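Local coordinates for substrate-binding protein (Synechococcus sp., PDB 6WPN) that probably binds an oligosaccharide or another sugar in the periplasm of a marine cyanobacterium, as a solute-binding protein serving uptake, at residues V188-S193 / I395-Q400; G183-V188 / P238-S243; K389-I394 / Q418-Y423. One frame throughout, in Å; residues are numbered along the deposited sequence.

Interaction 1 of 3, residues V188-S193 / I395-Q400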
ATOM      1  N   VAL A 188       9.014  -4.837 -10.834  1.00 48.86           N
ATOM      2  CA  VAL A 188      10.237  -5.191 -10.131  1.00 44.88           C
ATOM      3  C   VAL A 188      11.227  -4.021 -10.151  1.00 49.99           C
ATOM      4  O   VAL A 188      12.428  -4.199  -9.966  1.00 57.91           O
ATOM      5  CB  VAL A 188      10.830  -6.501 -10.700  1.00 51.49           C
ATOM      6  CG1 VAL A 188      11.342  -6.313 -12.106  1.00 58.50           C
ATOM      7  CG2 VAL A 188      11.903  -7.097  -9.792  1.00 52.40           C
ATOM      8  N   VAL A 189      10.715  -2.811 -10.372  1.00 49.55           N
ATOM      9  CA  VAL A 189      11.498  -1.582 -10.264  1.00 50.85           C
ATOM     10  C   VAL A 189      11.782  -1.388  -8.779  1.00 58.95           C
ATOM     11  O   VAL A 189      10.835  -1.277  -7.985  1.00 57.45           O
ATOM     12  CB  VAL A 189      10.762  -0.386 -10.886  1.00 44.53           C
ATOM     13  CG1 VAL A 189      11.465   0.919 -10.541  1.00 39.08           C
ATOM     14  CG2 VAL A 189      10.675  -0.559 -12.394  1.00 36.77           C
ATOM     15  N   PRO A 190      13.057  -1.336  -8.369  1.00 66.79           N
ATOM     16  CA  PRO A 190      13.393  -1.483  -6.937  1.00 70.01           C
ATOM     17  C   PRO A 190      12.562  -0.674  -5.953  1.00 80.58           C
ATOM     18  O   PRO A 190      12.004  -1.252  -5.012  1.00 88.73           O
ATOM     19  CB  PRO A 190      14.866  -1.060  -6.902  1.00 68.32           C
ATOM     20  CG  PRO A 190      15.390  -1.464  -8.235  1.00 74.00           C
ATOM     21  CD  PRO A 190      14.260  -1.245  -9.214  1.00 72.36           C
ATOM     22  N   ASP A 191      12.453   0.638  -6.134  1.00 90.82           N
ATOM     23  CA  ASP A 191      11.727   1.438  -5.155  1.00 98.96           C
ATOM     24  C   ASP A 191      10.399   1.945  -5.696  1.00 87.94           C
ATOM     25  O   ASP A 191      10.075   3.130  -5.571  1.00 83.52           O
ATOM     26  CB  ASP A 191      12.594   2.577  -4.626  1.00122.92           C
ATOM     27  CG  ASP A 191      13.500   2.124  -3.488  1.00140.39           C
ATOM     28  OD1 ASP A 191      13.200   1.068  -2.883  1.00142.07           O
ATOM     29  OD2 ASP A 191      14.494   2.817  -3.187  1.00149.02           O
ATOM     30  N   ASP A 192       9.629   1.046  -6.303  1.00 81.97           N
ATOM     31  CA  ASP A 192       8.278   1.359  -6.741  1.00 81.89           C
ATOM     32  C   ASP A 192       7.331   0.573  -5.844  1.00 73.56           C
ATOM     33  O   ASP A 192       7.546   0.513  -4.630  1.00 82.07           O
ATOM     34  CB  ASP A 192       8.081   1.014  -8.221  1.00 86.06           C
ATOM     35  CG  ASP A 192       6.983   1.840  -8.880  1.00 94.15           C
ATOM     36  OD1 ASP A 192       5.785   1.564  -8.640  1.00 84.96           O
ATOM     37  OD2 ASP A 192       7.325   2.778  -9.636  1.00101.73           O
ATOM     38  N   SER A 193       6.293  -0.026  -6.413  1.00 68.61           N
ATOM     39  CA  SER A 193       5.337  -0.762  -5.598  1.00 62.56           C
ATOM     40  C   SER A 193       6.020  -1.902  -4.854  1.00 68.40           C
ATOM     41  O   SER A 193       7.004  -2.482  -5.321  1.00 75.65           O
ATOM     42  CB  SER A 193       4.215  -1.321  -6.469  1.00 59.33           C
ATOM     43  OG  SER A 193       3.421  -2.241  -5.741  1.00 65.18           O
ATOM     44  N   ILE A 395      16.590  -7.102  -3.422  1.00 43.62           N
ATOM     45  CA  ILE A 395      15.878  -8.258  -3.954  1.00 49.17           C
ATOM     46  C   ILE A 395      15.385  -7.974  -5.370  1.00 49.30           C
ATOM     47  O   ILE A 395      15.587  -8.781  -6.285  1.00 41.36           O
ATOM     48  CB  ILE A 395      14.723  -8.653  -3.017  1.00 45.55           C
ATOM     49  CG1 ILE A 395      15.277  -9.138  -1.674  1.00 48.52           C
ATOM     50  CG2 ILE A 395      13.849  -9.719  -3.669  1.00 41.32           C
ATOM     51  CD1 ILE A 395      14.206  -9.493  -0.666  1.00 43.80           C
ATOM     52  N   TYR A 396      14.766  -6.808  -5.580  1.00 39.98           N
ATOM     53  CA  TYR A 396      14.261  -6.476  -6.911  1.00 48.41           C
ATOM     54  C   TYR A 396      15.387  -6.429  -7.941  1.00 44.42           C
ATOM     55  O   TYR A 396      15.208  -6.865  -9.086  1.00 38.95           O
ATOM     56  CB  TYR A 396      13.517  -5.137  -6.889  1.00 42.94           C
ATOM     57  CG  TYR A 396      12.138  -5.168  -6.260  1.00 39.01           C
ATOM     58  CD1 TYR A 396      11.762  -6.182  -5.389  1.00 40.05           C
ATOM     59  CD2 TYR A 396      11.199  -4.191  -6.570  1.00 41.91           C
ATOM     60  CE1 TYR A 396      10.507  -6.204  -4.818  1.00 38.76           C
ATOM     61  CE2 TYR A 396       9.936  -4.204  -6.012  1.00 38.48           C
ATOM     62  CZ  TYR A 396       9.592  -5.214  -5.138  1.00 46.55           C
ATOM     63  OH  TYR A 396       8.333  -5.231  -4.578  1.00 47.91           O
ATOM     64  N   THR A 397      16.552  -5.897  -7.558  1.00 40.92           N
ATOM     65  CA  THR A 397      17.678  -5.805  -8.487  1.00 41.96           C
ATOM     66  C   THR A 397      18.182  -7.184  -8.886  1.00 49.10           C
ATOM     67  O   THR A 397      18.430  -7.443 -10.070  1.00 52.12           O
ATOM     68  CB  THR A 397      18.812  -4.985  -7.874  1.00 47.11           C
ATOM     69  OG1 THR A 397      18.377  -3.634  -7.675  1.00 55.80           O
ATOM     70  CG2 THR A 397      20.035  -5.003  -8.783  1.00 44.93           C
ATOM     71  N   GLN A 398      18.375  -8.073  -7.909  1.00 51.84           N
ATOM     72  CA  GLN A 398      18.865  -9.413  -8.222  1.00 57.78           C
ATOM     73  C   GLN A 398      17.822 -10.215  -8.994  1.00 47.55           C
ATOM     74  O   GLN A 398      18.158 -10.929  -9.945  1.00 44.36           O
ATOM     75  CB  GLN A 398      19.270 -10.145  -6.941  1.00 52.51           C
ATOM     76  CG  GLN A 398      20.471  -9.535  -6.227  1.00 55.98           C
ATOM     77  CD  GLN A 398      21.642  -9.274  -7.160  1.00 57.94           C
ATOM     78  OE1 GLN A 398      21.991 -10.110  -7.996  1.00 60.03           O
ATOM     79  NE2 GLN A 398      22.264  -8.109  -7.012  1.00 54.48           N
ATOM     80  N   LEU A 399      16.552 -10.105  -8.605  1.00 50.82           N
ATOM     81  CA  LEU A 399      15.505 -10.796  -9.348  1.00 50.92           C
ATOM     82  C   LEU A 399      15.465 -10.304 -10.787  1.00 52.01           C
ATOM     83  O   LEU A 399      15.269 -11.092 -11.720  1.00 42.13           O
ATOM     84  CB  LEU A 399      14.152 -10.586  -8.670  1.00 39.33           C
ATOM     85  CG  LEU A 399      12.937 -11.219  -9.355  1.00 43.97           C
ATOM     86  CD1 LEU A 399      13.118 -12.719  -9.487  1.00 39.42           C
ATOM     87  CD2 LEU A 399      11.668 -10.911  -8.588  1.00 42.50           C
ATOM     88  N   GLN A 400      15.718  -9.011 -10.983  1.00 50.98           N
ATOM     89  CA  GLN A 400      15.729  -8.439 -12.322  1.00 49.25           C
ATOM     90  C   GLN A 400      16.829  -9.049 -13.180  1.00 50.65           C
ATOM     91  O   GLN A 400      16.616  -9.330 -14.365  1.00 46.60           O
ATOM     92  CB  GLN A 400      15.896  -6.928 -12.208  1.00 48.69           C
ATOM     93  CG  GLN A 400      15.605  -6.152 -13.457  1.00 65.93           C
ATOM     94  CD  GLN A 400      15.515  -4.666 -13.169  1.00 75.67           C
ATOM     95  OE1 GLN A 400      14.976  -4.257 -12.138  1.00 69.46           O
ATOM     96  NE2 GLN A 400      16.048  -3.850 -14.077  1.00 77.14           N
TER
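A non-regular loop of the periplasmic binding protein fold, entering helix 195-202, lies against helix 388-403 here, with Tyr396 of the helix set into the bend formed by Val188-Ser193. The bend is a tight turn in which Asp192 N bonds Val189 O at 3.1 Å, and the CA atoms of Pro190 and Tyr396 come within 5.1 Å of each other. CG of Tyr396 stands beside its own backbone N and anti to the carbonyl carbon (chi1 -75°), which sends the ring along the inside of the loop. The root of the side chain is covered first: CB lies 3.4 Å from Val188 O and close to CA of Pro190. Farther out, the ring turns an edge to the loop, with CD2 at 3.3 Å from Val189 O near the ring plane. The phenol closes the row by donating to Ser193 O, approaching in the carbonyl plane on a lone pair; its oxygen also has a partner in the backbone N of Leu197, so the hydroxyl is held by the end of the loop and by the first turn of helix 195-202. Toward the later end of the helical segment, Val188 supplies the apolar part. Its CG2 rests on the backbone at Tyr396 O and reaches Leu399 CD2 at 4.0 Å, and Leu399 itself leans on Phe225 and Trp228 of helix 219-233. Thr397 OG1, bonded to Ser393 O of its own helix, borders the Pro190 ring, lying 3.7 Å from Pro190 CG.

Interaction 2 of 3, residues G183-V188 / P238-S243; sequences GLFVTV and PREVVS
Phe185 projects from an extended run of loop onto Pro238 and the short 3-10 turn 239-241 that follows it, its CG anti to the backbone N (chi1 -172°). From CB the side chain carries its ring beneath Val241, whose CG1 sits 3.7 Å from the ring centroid and only 6° off the normal, a CH-pi contact with all six carbons at nearly equal reach. Pro238 CG comes obliquely to CD2, 3.6 Å away. The neighbouring CE2 has Glu240 CG at the ring edge, 3.9 Å away, while the carboxylate beyond turns to Arg248 in a salt bridge. At the tip, CZ comes 4.0 Å from Val241 CA. Arg248, Ala249 and Leu252 of helix 246-254 also touch the ring, and an alanine here would probably leave Val241 CG1 and Pro238 CG facing a gap and the turn freer to shift. Past the ring the backbones join directly: Val188 N donates to Val241 O at 3.0 Å. Val188 CG1 packs beside this bond, 3.4 Å from Val242 CA. The Thr187 hydroxyl has its main partner in Gln244 O, just beyond the turn. Apolar packing thus makes up most of this buried contact, while one backbone hydrogen bond fixes how the two loops sit along each other.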
ATOM      1  N   GLY A 183      -1.796 -11.430 -18.368  1.00 44.86           N
ATOM      2  CA  GLY A 183      -2.667 -11.768 -17.258  1.00 31.96           C
ATOM      3  C   GLY A 183      -2.508 -10.875 -16.048  1.00 39.84           C
ATOM      4  O   GLY A 183      -3.480 -10.636 -15.324  1.00 47.40           O
ATOM      5  N   LEU A 184      -1.295 -10.390 -15.790  1.00 40.54           N
ATOM      6  CA  LEU A 184      -1.048  -9.545 -14.627  1.00 45.00           C
ATOM      7  C   LEU A 184       0.219  -8.729 -14.861  1.00 43.19           C
ATOM      8  O   LEU A 184       0.945  -8.931 -15.837  1.00 40.33           O
ATOM      9  CB  LEU A 184      -0.938 -10.376 -13.343  1.00 37.67           C
ATOM     10  CG  LEU A 184       0.349 -11.173 -13.139  1.00 46.20           C
ATOM     11  CD1 LEU A 184       0.464 -11.615 -11.688  1.00 37.72           C
ATOM     12  CD2 LEU A 184       0.410 -12.380 -14.083  1.00 47.32           C
ATOM     13  N   PHE A 185       0.471  -7.799 -13.940  1.00 46.80           N
ATOM     14  CA  PHE A 185       1.595  -6.871 -14.055  1.00 37.73           C
ATOM     15  C   PHE A 185       2.077  -6.573 -12.643  1.00 39.02           C
ATOM     16  O   PHE A 185       1.409  -5.841 -11.909  1.00 38.48           O
ATOM     17  CB  PHE A 185       1.169  -5.583 -14.766  1.00 31.96           C
ATOM     18  CG  PHE A 185       2.304  -4.644 -15.086  1.00 36.19           C
ATOM     19  CD1 PHE A 185       2.981  -3.962 -14.086  1.00 38.86           C
ATOM     20  CD2 PHE A 185       2.661  -4.410 -16.403  1.00 36.30           C
ATOM     21  CE1 PHE A 185       4.011  -3.098 -14.387  1.00 40.80           C
ATOM     22  CE2 PHE A 185       3.690  -3.541 -16.713  1.00 45.68           C
ATOM     23  CZ  PHE A 185       4.369  -2.884 -15.705  1.00 42.59           C
ATOM     24  N   VAL A 186       3.220  -7.126 -12.254  1.00 40.62           N
ATOM     25  CA  VAL A 186       3.826  -6.816 -10.964  1.00 41.81           C
ATOM     26  C   VAL A 186       5.212  -6.246 -11.232  1.00 43.15           C
ATOM     27  O   VAL A 186       6.064  -6.918 -11.825  1.00 39.22           O
ATOM     28  CB  VAL A 186       3.891  -8.046 -10.047  1.00 52.28           C
ATOM     29  CG1 VAL A 186       4.551  -7.685  -8.728  1.00 48.13           C
ATOM     30  CG2 VAL A 186       2.493  -8.603  -9.815  1.00 52.67           C
ATOM     31  N   THR A 187       5.432  -5.006 -10.806  1.00 39.30           N
ATOM     32  CA  THR A 187       6.672  -4.318 -11.113  1.00 42.33           C
ATOM     33  C   THR A 187       7.817  -4.845 -10.254  1.00 50.30           C
ATOM     34  O   THR A 187       7.629  -5.259  -9.105  1.00 51.12           O
ATOM     35  CB  THR A 187       6.522  -2.808 -10.913  1.00 39.93           C
ATOM     36  OG1 THR A 187       7.714  -2.149 -11.357  1.00 39.58           O
ATOM     37  CG2 THR A 187       6.280  -2.470  -9.440  1.00 37.54           C
ATOM     38  N   VAL A 188       9.014  -4.837 -10.834  1.00 48.86           N
ATOM     39  CA  VAL A 188      10.237  -5.191 -10.131  1.00 44.88           C
ATOM     40  C   VAL A 188      11.227  -4.021 -10.151  1.00 49.99           C
ATOM     41  O   VAL A 188      12.428  -4.199  -9.966  1.00 57.91           O
ATOM     42  CB  VAL A 188      10.830  -6.501 -10.700  1.00 51.49           C
ATOM     43  CG1 VAL A 188      11.342  -6.313 -12.106  1.00 58.50           C
ATOM     44  CG2 VAL A 188      11.903  -7.097  -9.792  1.00 52.40           C
ATOM     45  N   PRO A 238       4.521  -8.833 -18.971  1.00 40.75           N
ATOM     46  CA  PRO A 238       4.958  -7.756 -19.869  1.00 33.31           C
ATOM     47  C   PRO A 238       6.444  -7.491 -19.685  1.00 40.17           C
ATOM     48  O   PRO A 238       6.967  -7.544 -18.569  1.00 45.54           O
ATOM     49  CB  PRO A 238       4.111  -6.556 -19.428  1.00 37.44           C
ATOM     50  CG  PRO A 238       2.929  -7.154 -18.716  1.00 42.55           C
ATOM     51  CD  PRO A 238       3.450  -8.401 -18.056  1.00 36.60           C
ATOM     52  N   ARG A 239       7.135  -7.229 -20.793  1.00 38.46           N
ATOM     53  CA  ARG A 239       8.579  -7.064 -20.705  1.00 46.13           C
ATOM     54  C   ARG A 239       8.963  -5.854 -19.864  1.00 47.29           C
ATOM     55  O   ARG A 239      10.044  -5.835 -19.266  1.00 41.67           O
ATOM     56  CB  ARG A 239       9.193  -6.939 -22.096  1.00 44.50           C
ATOM     57  CG  ARG A 239       9.267  -8.229 -22.874  1.00 55.72           C
ATOM     58  CD  ARG A 239       9.873  -7.946 -24.232  1.00 75.35           C
ATOM     59  NE  ARG A 239      10.003  -9.135 -25.065  1.00 91.35           N
ATOM     60  CZ  ARG A 239      10.320  -9.103 -26.355  1.00 98.28           C
ATOM     61  NH1 ARG A 239      10.423 -10.231 -27.045  1.00104.80           N
ATOM     62  NH2 ARG A 239      10.529  -7.937 -26.956  1.00 99.52           N
ATOM     63  N   GLU A 240       8.083  -4.858 -19.765  1.00 37.83           N
ATOM     64  CA  GLU A 240       8.421  -3.623 -19.078  1.00 42.72           C
ATOM     65  C   GLU A 240       8.168  -3.686 -17.579  1.00 38.76           C
ATOM     66  O   GLU A 240       8.233  -2.646 -16.916  1.00 41.05           O
ATOM     67  CB  GLU A 240       7.654  -2.441 -19.686  1.00 53.43           C
ATOM     68  CG  GLU A 240       6.132  -2.524 -19.569  1.00 51.76           C
ATOM     69  CD  GLU A 240       5.467  -3.077 -20.822  1.00 54.78           C
ATOM     70  OE1 GLU A 240       6.099  -3.889 -21.532  1.00 51.56           O
ATOM     71  OE2 GLU A 240       4.310  -2.681 -21.103  1.00 51.97           O
ATOM     72  N   VAL A 241       7.900  -4.872 -17.023  1.00 31.31           N
ATOM     73  CA  VAL A 241       7.817  -4.963 -15.572  1.00 33.59           C
ATOM     74  C   VAL A 241       9.180  -4.726 -14.937  1.00 38.00           C
ATOM     75  O   VAL A 241       9.251  -4.280 -13.787  1.00 38.68           O
ATOM     76  CB  VAL A 241       7.248  -6.319 -15.108  1.00 35.94           C
ATOM     77  CG1 VAL A 241       5.799  -6.493 -15.564  1.00 31.80           C
ATOM     78  CG2 VAL A 241       8.107  -7.459 -15.601  1.00 31.18           C
ATOM     79  N   VAL A 242      10.269  -4.976 -15.673  1.00 38.39           N
ATOM     80  CA  VAL A 242      11.609  -4.728 -15.146  1.00 36.36           C
ATOM     81  C   VAL A 242      12.007  -3.267 -15.226  1.00 46.58           C
ATOM     82  O   VAL A 242      13.058  -2.892 -14.691  1.00 49.91           O
ATOM     83  CB  VAL A 242      12.682  -5.570 -15.865  1.00 40.91           C
ATOM     84  CG1 VAL A 242      12.415  -7.063 -15.668  1.00 32.57           C
ATOM     85  CG2 VAL A 242      12.748  -5.212 -17.344  1.00 35.61           C
ATOM     86  N   SER A 243      11.209  -2.428 -15.882  1.00 43.25           N
ATOM     87  CA  SER A 243      11.602  -1.044 -16.077  1.00 52.12           C
ATOM     88  C   SER A 243      10.511  -0.022 -15.786  1.00 48.54           C
ATOM     89  O   SER A 243      10.830   1.169 -15.693  1.00 52.53           O
ATOM     90  CB  SER A 243      12.114  -0.838 -17.509  1.00 39.64           C
ATOM     91  OG  SER A 243      11.074  -1.029 -18.438  1.00 44.13           O
TER

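Interaction 3 of 3, residues K389-I394 / Q418-Y423; sequences KRLQSI and QQWNRY
Helices 388-403 and 409-427 form an antiparallel helical hairpin near the C terminus, and their segments 389-394 and 418-423 run at 154° to each other with axes 10.0 Å apart. Leu391 and Trp420 have the closest CA atoms, at 6.5 Å, and their side chains cross at about a right angle. Trp420 CG is anti to the backbone N (chi1 170°), so that the indole swings out from its helix toward the partner. Leu391 CB abuts CZ3 of the indole at 3.5 Å, while CD1 of the same leucine lies over one face of the six-membered ring, offset toward its rim, in a CH-pi contact. At its other end the indole is held by NE1, which bonds Gln212 O in a loop, and it also touches Leu208 and Ala214; this links the hairpin to the chain after helix 195-202. One turn along helix 388-403, Ile394 faces Gln419: its CG2 lies 3.8 Å from Gln419 CB, and its CD1 reaches the backbone N of Trp420 at the same distance. No hydrogen bond joins the two segments; they meet through apolar and CH-pi packing. At the more exposed end Arg390 bends at chi2 and chi3 over Tyr423, the guanidinium and phenol planes 40° apart. Its aliphatic part covers the ring, with CG centred over the face, 3.4 Å from the centroid of Tyr423.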
ATOM      1  N   LYS A 389      13.218  -0.979   2.732  1.00 63.98           N
ATOM      2  CA  LYS A 389      13.337  -0.517   1.356  1.00 68.35           C
ATOM      3  C   LYS A 389      14.719  -0.794   0.781  1.00 70.54           C
ATOM      4  O   LYS A 389      14.845  -1.024  -0.427  1.00 76.95           O
ATOM      5  CB  LYS A 389      12.993   0.970   1.266  1.00 72.93           C
ATOM      6  CG  LYS A 389      11.491   1.239   1.348  1.00 78.99           C
ATOM      7  CD  LYS A 389      10.755   0.604   0.169  1.00 82.72           C
ATOM      8  CE  LYS A 389       9.244   0.738   0.292  1.00 74.06           C
ATOM      9  NZ  LYS A 389       8.699  -0.060   1.428  1.00 75.34           N
ATOM     10  N   ARG A 390      15.756  -0.785   1.619  1.00 67.17           N
ATOM     11  CA  ARG A 390      17.059  -1.268   1.175  1.00 71.98           C
ATOM     12  C   ARG A 390      16.971  -2.737   0.780  1.00 60.10           C
ATOM     13  O   ARG A 390      17.514  -3.152  -0.250  1.00 60.54           O
ATOM     14  CB  ARG A 390      18.083  -1.100   2.298  1.00 76.45           C
ATOM     15  CG  ARG A 390      19.489  -1.582   1.968  1.00 81.65           C
ATOM     16  CD  ARG A 390      20.195  -0.645   1.007  1.00 94.36           C
ATOM     17  NE  ARG A 390      20.355   0.669   1.631  1.00108.79           N
ATOM     18  CZ  ARG A 390      20.939   1.716   1.058  1.00115.33           C
ATOM     19  NH1 ARG A 390      21.434   1.613  -0.169  1.00120.67           N
ATOM     20  NH2 ARG A 390      21.033   2.864   1.718  1.00111.23           N
ATOM     21  N   LEU A 391      16.274  -3.533   1.594  1.00 50.62           N
ATOM     22  CA  LEU A 391      16.077  -4.948   1.297  1.00 45.55           C
ATOM     23  C   LEU A 391      15.266  -5.139   0.021  1.00 44.01           C
ATOM     24  O   LEU A 391      15.609  -5.975  -0.821  1.00 47.57           O
ATOM     25  CB  LEU A 391      15.386  -5.624   2.480  1.00 54.18           C
ATOM     26  CG  LEU A 391      15.005  -7.094   2.326  1.00 58.44           C
ATOM     27  CD1 LEU A 391      16.259  -7.950   2.289  1.00 49.33           C
ATOM     28  CD2 LEU A 391      14.071  -7.534   3.446  1.00 51.03           C
ATOM     29  N   GLN A 392      14.185  -4.372  -0.138  1.00 44.84           N
ATOM     30  CA  GLN A 392      13.388  -4.464  -1.357  1.00 47.01           C
ATOM     31  C   GLN A 392      14.229  -4.168  -2.590  1.00 53.49           C
ATOM     32  O   GLN A 392      14.129  -4.870  -3.604  1.00 58.18           O
ATOM     33  CB  GLN A 392      12.207  -3.499  -1.288  1.00 50.74           C
ATOM     34  CG  GLN A 392      11.455  -3.377  -2.602  1.00 52.21           C
ATOM     35  CD  GLN A 392      10.318  -2.377  -2.530  1.00 58.88           C
ATOM     36  OE1 GLN A 392       9.464  -2.455  -1.650  1.00 61.00           O
ATOM     37  NE2 GLN A 392      10.307  -1.429  -3.456  1.00 51.52           N
ATOM     38  N   SER A 393      15.059  -3.127  -2.523  1.00 51.75           N
ATOM     39  CA  SER A 393      15.871  -2.753  -3.675  1.00 50.95           C
ATOM     40  C   SER A 393      16.851  -3.860  -4.044  1.00 46.87           C
ATOM     41  O   SER A 393      17.040  -4.162  -5.227  1.00 50.20           O
ATOM     42  CB  SER A 393      16.604  -1.445  -3.392  1.00 42.12           C
ATOM     43  OG  SER A 393      17.367  -1.050  -4.517  1.00 64.21           O
ATOM     44  N   ILE A 394      17.497  -4.465  -3.044  1.00 47.43           N
ATOM     45  CA  ILE A 394      18.454  -5.535  -3.315  1.00 45.63           C
ATOM     46  C   ILE A 394      17.753  -6.729  -3.951  1.00 48.29           C
ATOM     47  O   ILE A 394      18.254  -7.326  -4.911  1.00 49.19           O
ATOM     48  CB  ILE A 394      19.202  -5.926  -2.026  1.00 53.19           C
ATOM     49  CG1 ILE A 394      20.110  -4.780  -1.564  1.00 49.00           C
ATOM     50  CG2 ILE A 394      20.007  -7.198  -2.230  1.00 53.67           C
ATOM     51  CD1 ILE A 394      20.911  -5.105  -0.342  1.00 51.30           C
ATOM     52  N   GLN A 418      23.763 -12.238   0.207  1.00 68.39           N
ATOM     53  CA  GLN A 418      25.084 -11.745   0.578  1.00 72.51           C
ATOM     54  C   GLN A 418      25.130 -10.222   0.609  1.00 71.18           C
ATOM     55  O   GLN A 418      25.779  -9.635   1.482  1.00 63.86           O
ATOM     56  CB  GLN A 418      26.126 -12.301  -0.390  1.00 73.24           C
ATOM     57  CG  GLN A 418      26.315 -13.802  -0.264  1.00 87.75           C
ATOM     58  CD  GLN A 418      27.097 -14.393  -1.419  1.00100.45           C
ATOM     59  OE1 GLN A 418      27.337 -13.728  -2.427  1.00102.56           O
ATOM     60  NE2 GLN A 418      27.508 -15.649  -1.274  1.00106.52           N
ATOM     61  N   GLN A 419      24.440  -9.564  -0.327  1.00 60.49           N
ATOM     62  CA  GLN A 419      24.401  -8.105  -0.323  1.00 62.53           C
ATOM     63  C   GLN A 419      23.651  -7.565   0.889  1.00 68.78           C
ATOM     64  O   GLN A 419      24.082  -6.580   1.500  1.00 75.40           O
ATOM     65  CB  GLN A 419      23.784  -7.587  -1.619  1.00 58.87           C
ATOM     66  CG  GLN A 419      24.685  -7.772  -2.824  1.00 62.73           C
ATOM     67  CD  GLN A 419      24.180  -7.036  -4.045  1.00 68.18           C
ATOM     68  OE1 GLN A 419      23.164  -6.341  -3.987  1.00 68.78           O
ATOM     69  NE2 GLN A 419      24.889  -7.180  -5.162  1.00 72.44           N
ATOM     70  N   TRP A 420      22.520  -8.180   1.249  1.00 61.10           N
ATOM     71  CA  TRP A 420      21.797  -7.718   2.430  1.00 58.27           C
ATOM     72  C   TRP A 420      22.620  -7.925   3.697  1.00 59.25           C
ATOM     73  O   TRP A 420      22.639  -7.060   4.579  1.00 70.28           O
ATOM     74  CB  TRP A 420      20.446  -8.424   2.559  1.00 55.62           C
ATOM     75  CG  TRP A 420      19.813  -8.139   3.890  1.00 62.41           C
ATOM     76  CD1 TRP A 420      19.782  -8.964   4.978  1.00 66.00           C
ATOM     77  CD2 TRP A 420      19.170  -6.922   4.290  1.00 63.87           C
ATOM     78  NE1 TRP A 420      19.141  -8.341   6.024  1.00 68.42           N
ATOM     79  CE2 TRP A 420      18.755  -7.088   5.626  1.00 65.60           C
ATOM     80  CE3 TRP A 420      18.894  -5.710   3.643  1.00 62.91           C
ATOM     81  CZ2 TRP A 420      18.076  -6.091   6.327  1.00 64.28           C
ATOM     82  CZ3 TRP A 420      18.221  -4.721   4.339  1.00 55.00           C
ATOM     83  CH2 TRP A 420      17.820  -4.917   5.669  1.00 60.80           C
ATOM     84  N   ASN A 421      23.295  -9.070   3.815  1.00 61.29           N
ATOM     85  CA  ASN A 421      24.096  -9.323   5.007  1.00 77.12           C
ATOM     86  C   ASN A 421      25.296  -8.389   5.080  1.00 83.71           C
ATOM     87  O   ASN A 421      25.767  -8.070   6.177  1.00 88.77           O
ATOM     88  CB  ASN A 421      24.538 -10.786   5.046  1.00 75.75           C
ATOM     89  CG  ASN A 421      23.398 -11.731   5.384  1.00 72.04           C
ATOM     90  OD1 ASN A 421      22.409 -11.333   5.996  1.00 69.12           O
ATOM     91  ND2 ASN A 421      23.527 -12.988   4.979  1.00 76.34           N
ATOM     92  N   ARG A 422      25.806  -7.951   3.926  1.00 87.27           N
ATOM     93  CA  ARG A 422      26.790  -6.874   3.897  1.00 91.31           C
ATOM     94  C   ARG A 422      26.235  -5.614   4.552  1.00 90.58           C
ATOM     95  O   ARG A 422      26.879  -5.009   5.417  1.00 94.04           O
ATOM     96  CB  ARG A 422      27.178  -6.578   2.449  1.00 98.25           C
ATOM     97  CG  ARG A 422      28.202  -7.503   1.821  1.00109.62           C
ATOM     98  CD  ARG A 422      28.193  -7.313   0.306  1.00115.10           C
ATOM     99  NE  ARG A 422      28.204  -5.903  -0.080  1.00118.24           N
ATOM    100  CZ  ARG A 422      28.032  -5.465  -1.324  1.00114.08           C
ATOM    101  NH1 ARG A 422      27.829  -6.325  -2.314  1.00110.96           N
ATOM    102  NH2 ARG A 422      28.052  -4.164  -1.582  1.00109.76           N
ATOM    103  N   TYR A 423      25.031  -5.209   4.143  1.00 83.26           N
ATOM    104  CA  TYR A 423      24.394  -4.017   4.696  1.00 80.24           C
ATOM    105  C   TYR A 423      24.030  -4.214   6.165  1.00 84.67           C
ATOM    106  O   TYR A 423      24.232  -3.313   6.988  1.00 76.55           O
ATOM    107  CB  TYR A 423      23.160  -3.679   3.852  1.00 69.35           C
ATOM    108  CG  TYR A 423      22.303  -2.516   4.315  1.00 73.82           C
ATOM    109  CD1 TYR A 423      21.164  -2.725   5.081  1.00 76.65           C
ATOM    110  CD2 TYR A 423      22.616  -1.210   3.952  1.00 79.92           C
ATOM    111  CE1 TYR A 423      20.369  -1.663   5.491  1.00 80.35           C
ATOM    112  CE2 TYR A 423      21.829  -0.144   4.355  1.00 78.86           C
ATOM    113  CZ  TYR A 423      20.707  -0.375   5.123  1.00 82.56           C
ATOM    114  OH  TYR A 423      19.923   0.683   5.525  1.00 84.20           O
TER

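Overall arrangement
Along the chain, the loop after helix 168-179 supplies 183-188 to interaction 2 and then, sharing Val188, 188-193 to interaction 1. Interaction 2 closes first, at 238-243, enclosing helices 195-202 and 219-233. Interaction 1 stays open for some two hundred residues until helix 388-403 returns, and it crosses interaction 2. Interaction 3 opens on that same helix, one segment before interaction 1 closes, and ends on helix 409-427, so these two also cross; interactions 2 and 3 follow in series, their nearest atoms about 7 Å apart. Together they tie the turn before helix 246-254 and the C-terminal hairpin to the loop 183-193.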